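Local coordinates for insecticidal crystal protein Cry7Cal (Bacillus thuringiensis, PDB 5ZI1), which is an insecticidal delta endotoxin active against the locust Locusta migratoria manilensis, and probably recognises receptors of its insect host, at residues Glu478-Gly483 against Asn502-Asn507; Gly534-Ser539 against Leu578-Ala583; Ile496-Asn501 against Asn587-Ile592. One frame throughout, in Å; residues are numbered along the deposited sequence.

Interaction 1 (Glu478-Gly483 against Asn502-Asn507)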
loop_
_atom_site.group_PDB
_atom_site.type_symbol
_atom_site.label_atom_id
_atom_site.label_comp_id
_atom_site.label_asym_id
_atom_site.label_seq_id
_atom_site.Cartn_x
_atom_site.Cartn_y
_atom_site.Cartn_z
ATOM N N GLU A 478 -6.647 -20.029 0.199
ATOM C CA GLU A 478 -7.895 -20.568 -0.319
ATOM C C GLU A 478 -9.063 -19.966 0.458
ATOM O O GLU A 478 -8.950 -19.674 1.652
ATOM C CB GLU A 478 -7.915 -22.093 -0.225
ATOM C CG GLU A 478 -9.153 -22.754 -0.819
ATOM C CD GLU A 478 -9.029 -24.275 -0.850
ATOM O OE1 GLU A 478 -7.941 -24.777 -1.219
ATOM O OE2 GLU A 478 -10.012 -24.968 -0.495
ATOM N N THR A 479 -10.172 -19.766 -0.250
ATOM C CA THR A 479 -11.428 -19.315 0.325
ATOM C C THR A 479 -12.528 -20.257 -0.139
ATOM O O THR A 479 -12.351 -21.029 -1.087
ATOM C CB THR A 479 -11.796 -17.878 -0.090
ATOM O OG1 THR A 479 -12.149 -17.864 -1.476
ATOM C CG2 THR A 479 -10.643 -16.914 0.141
ATOM N N ASN A 480 -13.674 -20.180 0.538
ATOM C CA ASN A 480 -14.803 -21.023 0.178
ATOM C C ASN A 480 -15.282 -20.695 -1.232
ATOM O O ASN A 480 -15.085 -19.586 -1.739
ATOM C CB ASN A 480 -15.944 -20.840 1.178
ATOM C CG ASN A 480 -16.773 -22.091 1.339
ATOM O OD1 ASN A 480 -16.825 -22.924 0.438
ATOM N ND2 ASN A 480 -17.422 -22.237 2.493
ATOM N N THR A 481 -15.930 -21.677 -1.865
ATOM C CA THR A 481 -16.347 -21.521 -3.257
ATOM C C THR A 481 -17.493 -20.538 -3.432
ATOM O O THR A 481 -17.696 -20.038 -4.544
ATOM C CB THR A 481 -16.749 -22.872 -3.844
ATOM O OG1 THR A 481 -17.819 -23.435 -3.072
ATOM C CG2 THR A 481 -15.562 -23.817 -3.837
ATOM N N ALA A 482 -18.246 -20.250 -2.376
ATOM C CA ALA A 482 -19.344 -19.308 -2.477
ATOM C C ALA A 482 -19.445 -18.543 -1.171
ATOM O O ALA A 482 -18.919 -18.964 -0.136
ATOM C CB ALA A 482 -20.670 -20.007 -2.801
ATOM N N GLY A 483 -20.111 -17.394 -1.238
ATOM C CA GLY A 483 -20.309 -16.567 -0.069
ATOM C C GLY A 483 -19.096 -15.808 0.413
ATOM O O GLY A 483 -19.206 -15.079 1.405
ATOM N N ASN A 502 -25.721 -16.241 4.223
ATOM C CA ASN A 502 -26.661 -17.108 3.520
ATOM C C ASN A 502 -26.076 -17.702 2.240
ATOM O O ASN A 502 -26.662 -18.646 1.695
ATOM C CB ASN A 502 -27.980 -16.372 3.200
ATOM C CG ASN A 502 -27.849 -15.320 2.084
ATOM O OD1 ASN A 502 -27.596 -15.646 0.910
ATOM N ND2 ASN A 502 -28.081 -14.052 2.441
ATOM N N ASN A 503 -24.947 -17.191 1.747
ATOM C CA ASN A 503 -24.316 -17.754 0.562
ATOM C C ASN A 503 -23.119 -18.639 0.881
ATOM O O ASN A 503 -22.550 -19.240 -0.039
ATOM C CB ASN A 503 -23.881 -16.640 -0.392
ATOM C CG ASN A 503 -25.047 -16.004 -1.105
ATOM O OD1 ASN A 503 -26.070 -16.648 -1.339
ATOM N ND2 ASN A 503 -24.905 -14.730 -1.452
ATOM N N LEU A 504 -22.725 -18.736 2.148
ATOM C CA LEU A 504 -21.694 -19.683 2.549
ATOM C C LEU A 504 -22.173 -21.111 2.315
ATOM O O LEU A 504 -23.228 -21.493 2.839
ATOM C CB LEU A 504 -21.337 -19.503 4.017
ATOM C CG LEU A 504 -20.140 -18.622 4.361
ATOM C CD1 LEU A 504 -19.839 -18.730 5.851
ATOM C CD2 LEU A 504 -18.929 -19.004 3.540
ATOM N N PRO A 505 -21.452 -21.920 1.543
ATOM C CA PRO A 505 -21.787 -23.350 1.493
ATOM C C PRO A 505 -21.673 -24.011 2.849
ATOM O O PRO A 505 -22.527 -24.821 3.223
ATOM C CB PRO A 505 -20.757 -23.922 0.502
ATOM C CG PRO A 505 -20.250 -22.754 -0.270
ATOM C CD PRO A 505 -20.319 -21.581 0.670
ATOM N N SER A 506 -20.628 -23.684 3.599
ATOM C CA SER A 506 -20.391 -24.274 4.903
ATOM C C SER A 506 -19.805 -23.190 5.803
ATOM O O SER A 506 -19.743 -22.012 5.437
ATOM C CB SER A 506 -19.481 -25.508 4.789
ATOM O OG SER A 506 -18.121 -25.138 4.642
ATOM N N ASN A 507 -19.372 -23.595 6.997
ATOM C CA ASN A 507 -18.854 -22.637 7.957
ATOM C C ASN A 507 -17.492 -22.082 7.556
ATOM O O ASN A 507 -17.121 -20.995 8.011
ATOM C CB ASN A 507 -18.751 -23.290 9.339
ATOM C CG ASN A 507 -20.105 -23.559 9.970
ATOM O OD1 ASN A 507 -21.146 -23.053 9.523
ATOM N ND2 ASN A 507 -20.097 -24.358 11.028
#
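G483 and N503 bring the two backbones closest, with their CA atoms 4.2 Å apart, in a contact between loops that has no cross-segment hydrogen bond. G483 N faces N503 O, but the angle is too poor for a bond. The positive phi of G483 (74°) turns the chain here, and its CA lies 3.6 Å from N503 CB, leaving little room between the backbones. One residue earlier, A482 O comes to 3.1 Å from P505 CD, while A482 CB also touches P505 CG.

The side chains gather round the proline ring. N480 and P505 reach toward each other tip to tip, and both ends of the amide take part: OD1 lies 3.5 Å from P505 CG, and ND2 is the same distance from P505 CD. Two bonds limit the rotation of this amide. OD1 accepts T481 N at 2.8 Å, though the bond is bent (133° at the hydrogen), and ND2 donates to Q508 O. T481 OG1, which chi1 (59°) sets between the backbone N and the carbonyl carbon, reaches P505 CG at 3.8 Å, the two side chains crossing obliquely. Next to the exposed proline in sequence, the buried L504 brings CD2 to 3.7 Å from A482 O, and its side chain also packs on V484 and K582.

Segment 478-483 leads from edge strand 478-479 of one sheet to strand 484-487 of another, and 502-507 likewise links strands 496-500 and 508-513. The contact thus sets two inter-sheet connections side by side at the edge of the C-terminal beta sandwich, the jelly-roll domain III of three-domain Cry toxins.

Interaction 2 (Gly534-Ser539 against Leu578-Ala583)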
loop_
_atom_site.group_PDB
_atom_site.type_symbol
_atom_site.label_atom_id
_atom_site.label_comp_id
_atom_site.label_asym_id
_atom_site.label_seq_id
_atom_site.Cartn_x
_atom_site.Cartn_y
_atom_site.Cartn_z
ATOM N N GLY A 534 -23.286 -12.682 15.024
ATOM C CA GLY A 534 -22.994 -14.073 14.733
ATOM C C GLY A 534 -21.855 -14.606 15.566
ATOM O O GLY A 534 -21.451 -13.993 16.558
ATOM N N VAL A 535 -21.320 -15.751 15.127
ATOM C CA VAL A 535 -20.317 -16.500 15.873
ATOM C C VAL A 535 -19.175 -16.864 14.932
ATOM O O VAL A 535 -19.408 -17.368 13.829
ATOM C CB VAL A 535 -20.926 -17.761 16.522
ATOM C CG1 VAL A 535 -19.850 -18.615 17.143
ATOM C CG2 VAL A 535 -21.946 -17.365 17.575
ATOM N N MET A 536 -17.946 -16.611 15.373
ATOM C CA MET A 536 -16.739 -16.855 14.600
ATOM C C MET A 536 -15.877 -17.894 15.314
ATOM O O MET A 536 -16.012 -18.118 16.518
ATOM C CB MET A 536 -15.960 -15.537 14.397
ATOM C CG MET A 536 -14.931 -15.543 13.266
ATOM S SD MET A 536 -14.067 -13.951 13.075
ATOM C CE MET A 536 -15.424 -12.901 12.522
ATOM N N SER A 537 -14.972 -18.522 14.565
ATOM C CA SER A 537 -14.099 -19.541 15.127
ATOM C C SER A 537 -12.805 -19.610 14.325
ATOM O O SER A 537 -12.785 -19.323 13.122
ATOM C CB SER A 537 -14.774 -20.914 15.136
ATOM O OG SER A 537 -13.867 -21.914 15.562
ATOM N N PHE A 538 -11.724 -20.014 14.997
ATOM C CA PHE A 538 -10.417 -20.048 14.362
ATOM C C PHE A 538 -9.650 -21.277 14.837
ATOM O O PHE A 538 -9.801 -21.716 15.981
ATOM C CB PHE A 538 -9.630 -18.760 14.647
ATOM C CG PHE A 538 -8.495 -18.526 13.696
ATOM C CD1 PHE A 538 -8.706 -17.875 12.489
ATOM C CD2 PHE A 538 -7.218 -18.963 13.999
ATOM C CE1 PHE A 538 -7.665 -17.664 11.604
ATOM C CE2 PHE A 538 -6.173 -18.755 13.121
ATOM C CZ PHE A 538 -6.396 -18.106 11.924
ATOM N N SER A 539 -8.843 -21.843 13.936
ATOM C CA SER A 539 -8.092 -23.049 14.258
ATOM C C SER A 539 -7.265 -22.835 15.512
ATOM O O SER A 539 -6.805 -21.727 15.794
ATOM C CB SER A 539 -7.164 -23.440 13.108
ATOM O OG SER A 539 -7.905 -23.918 12.000
ATOM N N LEU A 578 -10.383 -19.897 9.342
ATOM C CA LEU A 578 -11.380 -19.051 9.979
ATOM C C LEU A 578 -12.746 -19.581 9.588
ATOM O O LEU A 578 -12.954 -19.987 8.440
ATOM C CB LEU A 578 -11.252 -17.580 9.569
ATOM C CG LEU A 578 -12.167 -16.616 10.350
ATOM C CD1 LEU A 578 -11.414 -15.372 10.790
ATOM C CD2 LEU A 578 -13.403 -16.228 9.568
ATOM N N TYR A 579 -13.664 -19.595 10.552
ATOM C CA TYR A 579 -14.994 -20.137 10.348
ATOM C C TYR A 579 -16.031 -19.107 10.760
ATOM O O TYR A 579 -15.810 -18.312 11.672
ATOM C CB TYR A 579 -15.228 -21.418 11.168
ATOM C CG TYR A 579 -14.233 -22.525 10.955
ATOM C CD1 TYR A 579 -13.035 -22.538 11.637
ATOM C CD2 TYR A 579 -14.510 -23.575 10.097
ATOM C CE1 TYR A 579 -12.123 -23.557 11.456
ATOM C CE2 TYR A 579 -13.601 -24.604 9.905
ATOM C CZ TYR A 579 -12.410 -24.589 10.592
ATOM O OH TYR A 579 -11.493 -25.605 10.421
ATOM N N ILE A 580 -17.168 -19.145 10.079
ATOM C CA ILE A 580 -18.384 -18.475 10.504
ATOM C C ILE A 580 -19.391 -19.575 10.770
ATOM O O ILE A 580 -19.706 -20.356 9.866
ATOM C CB ILE A 580 -18.919 -17.502 9.444
ATOM C CG1 ILE A 580 -17.928 -16.364 9.188
ATOM C CG2 ILE A 580 -20.283 -16.960 9.861
ATOM C CD1 ILE A 580 -17.688 -15.483 10.389
ATOM N N ILE A 581 -19.901 -19.639 11.996
ATOM C CA ILE A 581 -20.861 -20.674 12.366
ATOM C C ILE A 581 -22.208 -20.230 11.807
ATOM O O ILE A 581 -22.899 -19.401 12.413
ATOM C CB ILE A 581 -20.907 -20.896 13.880
ATOM C CG1 ILE A 581 -19.484 -21.029 14.434
ATOM C CG2 ILE A 581 -21.735 -22.131 14.227
ATOM C CD1 ILE A 581 -18.647 -22.087 13.739
ATOM N N LYS A 582 -22.578 -20.771 10.637
ATOM C CA LYS A 582 -23.780 -20.311 9.939
ATOM C C LYS A 582 -25.008 -20.362 10.841
ATOM O O LYS A 582 -25.766 -19.392 10.924
ATOM C CB LYS A 582 -24.024 -21.147 8.680
ATOM C CG LYS A 582 -23.085 -20.869 7.531
ATOM C CD LYS A 582 -23.534 -21.594 6.264
ATOM C CE LYS A 582 -24.517 -20.766 5.459
ATOM N NZ LYS A 582 -25.939 -21.138 5.630
ATOM N N ALA A 583 -25.196 -21.491 11.539
ATOM C CA ALA A 583 -26.428 -21.760 12.280
ATOM C C ALA A 583 -26.743 -20.688 13.307
ATOM O O ALA A 583 -27.917 -20.406 13.564
ATOM C CB ALA A 583 -26.335 -23.110 12.982
HETATM O O HOH W 1 -9.598 -26.206 12.322
#
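S537 O accepts the amide of Y579 in the shortest bond of the contact, 2.7 Å from Y579 N, and the same oxygen receives a CA-H contact from L578. Y579 O in turn takes S537 N at 3.0 Å, completing an antiparallel hydrogen-bonded pair, and I581 N to V535 O continues the register at 3.0 Å and nearly straight (166°).

M536, F538, L578 and I580 project to one face. L578 CD1 touches M536 SD at 3.8 Å, and the F538 side chain crosses that of L578 at about a right angle, its CD1 3.9 Å from L578 CB. The M536 chain bends at chi3 (-67°), bringing CE to 4.0 Å from I580 CD1. V526 of strand 521-530 packs on M536 and L578, and V524 on F538. S537 and Y579 occupy the other face, where the edge of the tyrosine ring lies against S537 O. S537 OG bonds to D544, while S539 OG bonds to M577 N and shares a water with Y579 OH, 2.8 Å from that hydroxyl. V535 CG1 meets I581 CG1 near the strand end.

The face of M536, F538, L578 and I580 is thus wholly apolar, while beyond it the V535-I581 contact mixes with hydroxyls held by D544, M577 and a water.

Interaction 3 (Ile496-Asn501 against Asn587-Ile592)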
loop_
_atom_site.group_PDB
_atom_site.type_symbol
_atom_site.label_atom_id
_atom_site.label_comp_id
_atom_site.label_asym_id
_atom_site.label_seq_id
_atom_site.Cartn_x
_atom_site.Cartn_y
_atom_site.Cartn_z
ATOM N N ILE A 496 -9.801 -6.825 1.241
ATOM C CA ILE A 496 -10.392 -7.430 2.426
ATOM C C ILE A 496 -11.364 -8.513 1.972
ATOM O O ILE A 496 -11.723 -8.599 0.801
ATOM C CB ILE A 496 -11.111 -6.392 3.320
ATOM C CG1 ILE A 496 -12.288 -5.758 2.576
ATOM C CG2 ILE A 496 -10.134 -5.332 3.818
ATOM C CD1 ILE A 496 -13.045 -4.753 3.396
ATOM N N LEU A 497 -11.784 -9.354 2.918
ATOM C CA LEU A 497 -12.769 -10.390 2.634
ATOM C C LEU A 497 -14.179 -9.895 2.930
ATOM O O LEU A 497 -14.418 -9.243 3.952
ATOM C CB LEU A 497 -12.500 -11.650 3.459
ATOM C CG LEU A 497 -11.223 -12.445 3.165
ATOM C CD1 LEU A 497 -11.426 -13.923 3.441
ATOM C CD2 LEU A 497 -10.766 -12.227 1.745
ATOM N N LYS A 498 -15.116 -10.237 2.041
ATOM C CA LYS A 498 -16.534 -9.956 2.230
ATOM C C LYS A 498 -17.296 -11.273 2.277
ATOM O O LYS A 498 -17.415 -11.965 1.261
ATOM C CB LYS A 498 -17.067 -9.071 1.113
ATOM C CG LYS A 498 -18.511 -8.676 1.297
ATOM C CD LYS A 498 -18.949 -7.779 0.159
ATOM C CE LYS A 498 -19.767 -8.545 -0.867
ATOM N NZ LYS A 498 -21.230 -8.214 -0.749
ATOM N N ILE A 499 -17.836 -11.607 3.446
ATOM C CA ILE A 499 -18.579 -12.844 3.648
ATOM C C ILE A 499 -20.065 -12.516 3.744
ATOM O O ILE A 499 -20.468 -11.668 4.550
ATOM C CB ILE A 499 -18.102 -13.581 4.912
ATOM C CG1 ILE A 499 -16.576 -13.639 4.945
ATOM C CG2 ILE A 499 -18.685 -14.995 4.981
ATOM C CD1 ILE A 499 -16.036 -13.846 6.335
ATOM N N VAL A 500 -20.872 -13.188 2.926
ATOM C CA VAL A 500 -22.328 -13.139 3.012
ATOM C C VAL A 500 -22.810 -14.512 3.482
ATOM O O VAL A 500 -22.633 -15.512 2.775
ATOM C CB VAL A 500 -22.963 -12.755 1.668
ATOM C CG1 VAL A 500 -24.450 -12.612 1.829
ATOM C CG2 VAL A 500 -22.342 -11.455 1.124
ATOM N N ASN A 501 -23.439 -14.555 4.668
ATOM C CA ASN A 501 -23.606 -15.819 5.390
ATOM C C ASN A 501 -24.568 -16.754 4.665
ATOM O O ASN A 501 -24.264 -17.938 4.478
ATOM C CB ASN A 501 -24.073 -15.541 6.829
ATOM C CG ASN A 501 -24.508 -16.804 7.591
ATOM O OD1 ASN A 501 -24.145 -17.927 7.231
ATOM N ND2 ASN A 501 -25.261 -16.608 8.677
ATOM N N ASN A 587 -28.533 -13.183 9.208
ATOM C CA ASN A 587 -28.487 -13.065 7.754
ATOM C C ASN A 587 -27.845 -11.720 7.421
ATOM O O ASN A 587 -28.510 -10.735 7.112
ATOM C CB ASN A 587 -29.885 -13.197 7.166
ATOM C CG ASN A 587 -29.885 -13.185 5.660
ATOM O OD1 ASN A 587 -28.833 -13.093 5.029
ATOM N ND2 ASN A 587 -31.070 -13.277 5.069
ATOM N N CYS A 588 -26.518 -11.685 7.501
ATOM C CA CYS A 588 -25.784 -10.434 7.459
ATOM C C CYS A 588 -24.575 -10.571 6.538
ATOM O O CYS A 588 -24.356 -11.606 5.902
ATOM C CB CYS A 588 -25.335 -10.020 8.861
ATOM S SG CYS A 588 -24.161 -11.178 9.587
ATOM N N THR A 589 -23.788 -9.498 6.486
ATOM C CA THR A 589 -22.524 -9.437 5.771
ATOM C C THR A 589 -21.425 -9.182 6.791
ATOM O O THR A 589 -21.605 -8.385 7.721
ATOM C CB THR A 589 -22.562 -8.332 4.678
ATOM O OG1 THR A 589 -23.429 -8.749 3.622
ATOM C CG2 THR A 589 -21.187 -8.062 4.070
ATOM N N ILE A 590 -20.310 -9.897 6.634
ATOM C CA ILE A 590 -19.145 -9.795 7.506
ATOM C C ILE A 590 -17.940 -9.454 6.643
ATOM O O ILE A 590 -17.741 -10.040 5.572
ATOM C CB ILE A 590 -18.885 -11.103 8.287
ATOM C CG1 ILE A 590 -20.071 -11.459 9.182
ATOM C CG2 ILE A 590 -17.622 -11.007 9.114
ATOM C CD1 ILE A 590 -20.835 -12.632 8.672
ATOM N N TYR A 591 -17.135 -8.507 7.108
ATOM C CA TYR A 591 -15.898 -8.140 6.443
ATOM C C TYR A 591 -14.742 -8.488 7.362
ATOM O O TYR A 591 -14.780 -8.169 8.553
ATOM C CB TYR A 591 -15.874 -6.651 6.100
ATOM C CG TYR A 591 -17.043 -6.205 5.271
ATOM C CD1 TYR A 591 -18.213 -5.747 5.878
ATOM C CD2 TYR A 591 -16.983 -6.237 3.874
ATOM C CE1 TYR A 591 -19.290 -5.342 5.127
ATOM C CE2 TYR A 591 -18.057 -5.818 3.107
ATOM C CZ TYR A 591 -19.204 -5.369 3.736
ATOM O OH TYR A 591 -20.279 -4.963 2.974
ATOM N N ILE A 592 -13.734 -9.159 6.817
ATOM C CA ILE A 592 -12.546 -9.540 7.562
ATOM C C ILE A 592 -11.391 -8.747 6.977
ATOM O O ILE A 592 -11.090 -8.866 5.784
ATOM C CB ILE A 592 -12.266 -11.048 7.483
ATOM C CG1 ILE A 592 -13.498 -11.869 7.877
ATOM C CG2 ILE A 592 -11.028 -11.415 8.314
ATOM C CD1 ILE A 592 -13.880 -11.783 9.345
HETATM O O HOH W 2 -26.008 -13.280 5.045
#
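The Y591 ring and the aliphatic part of K498 lie side by side, pointing the same way, with K498 CG 3.4 Å from ring atom CE2. K498 CD follows at 3.7 Å from the same CE2: chi1 (-177°) and chi2 (179°) carry CG and CD outward in an extended line before the chain bends. I496 CD1 approaches the neighbouring ring atom CD2 of Y591 at 4.2 Å, so that two side chains of the partner strand meet the same CD2-CE2 branch of the ring, both obliquely.

The strands run antiparallel in regular register. I499 and I590 form a hydrogen-bonded pair with two short, nearly straight bonds, 2.6 Å from I499 N to I590 O and 2.7 Å from I590 N to I499 O. L497 and I592 form a second such pair. Toward the strand end the pairing slackens: N501 N makes weak bonds, to C588 O and to a water that donates to N587 OD1 at 2.8 Å.

On the face opposite K498 and Y591, I499 CD1 crosses to I592 CG1 at 3.6 Å, joining successive pairs diagonally. V500 CG2 and T589 OG1 meet at 3.8 Å on the lysine face.

Strand 484-487 pairs with the far side of 496-500, and strand 521-530 with the far side of 589-599, so the contact occupies the middle of its sheet. L497 and I499 pack on V509 of strand 508-513 in the facing sheet, L497 also reaching F510, while I592 touches V526 of the adjacent strand 521-530.

How the interactions relate
All three contacts belong to one beta-sandwich domain, their centres 10 to 12 Å apart. Interaction 2 lies in one sheet and interaction 3 in the facing one; the loops of interaction 1 connect them. From N507, interaction 1 joins the first sheet through a probable hydrogen bond, N507 O to I580 N at 2.8 Å. Toward the other, G483 O probably accepts V500 N at 2.9 Å, and N502 ND2 probably donates to N587 OD1. Between sheets, M536 CE of interaction 2 packs 3.7 Å from I592 CD1 of interaction 3. K582 CE touches both L504 O and N501 O, bringing all three together. Along the chain, interaction 2 is nested within the loop that interaction 3 closes.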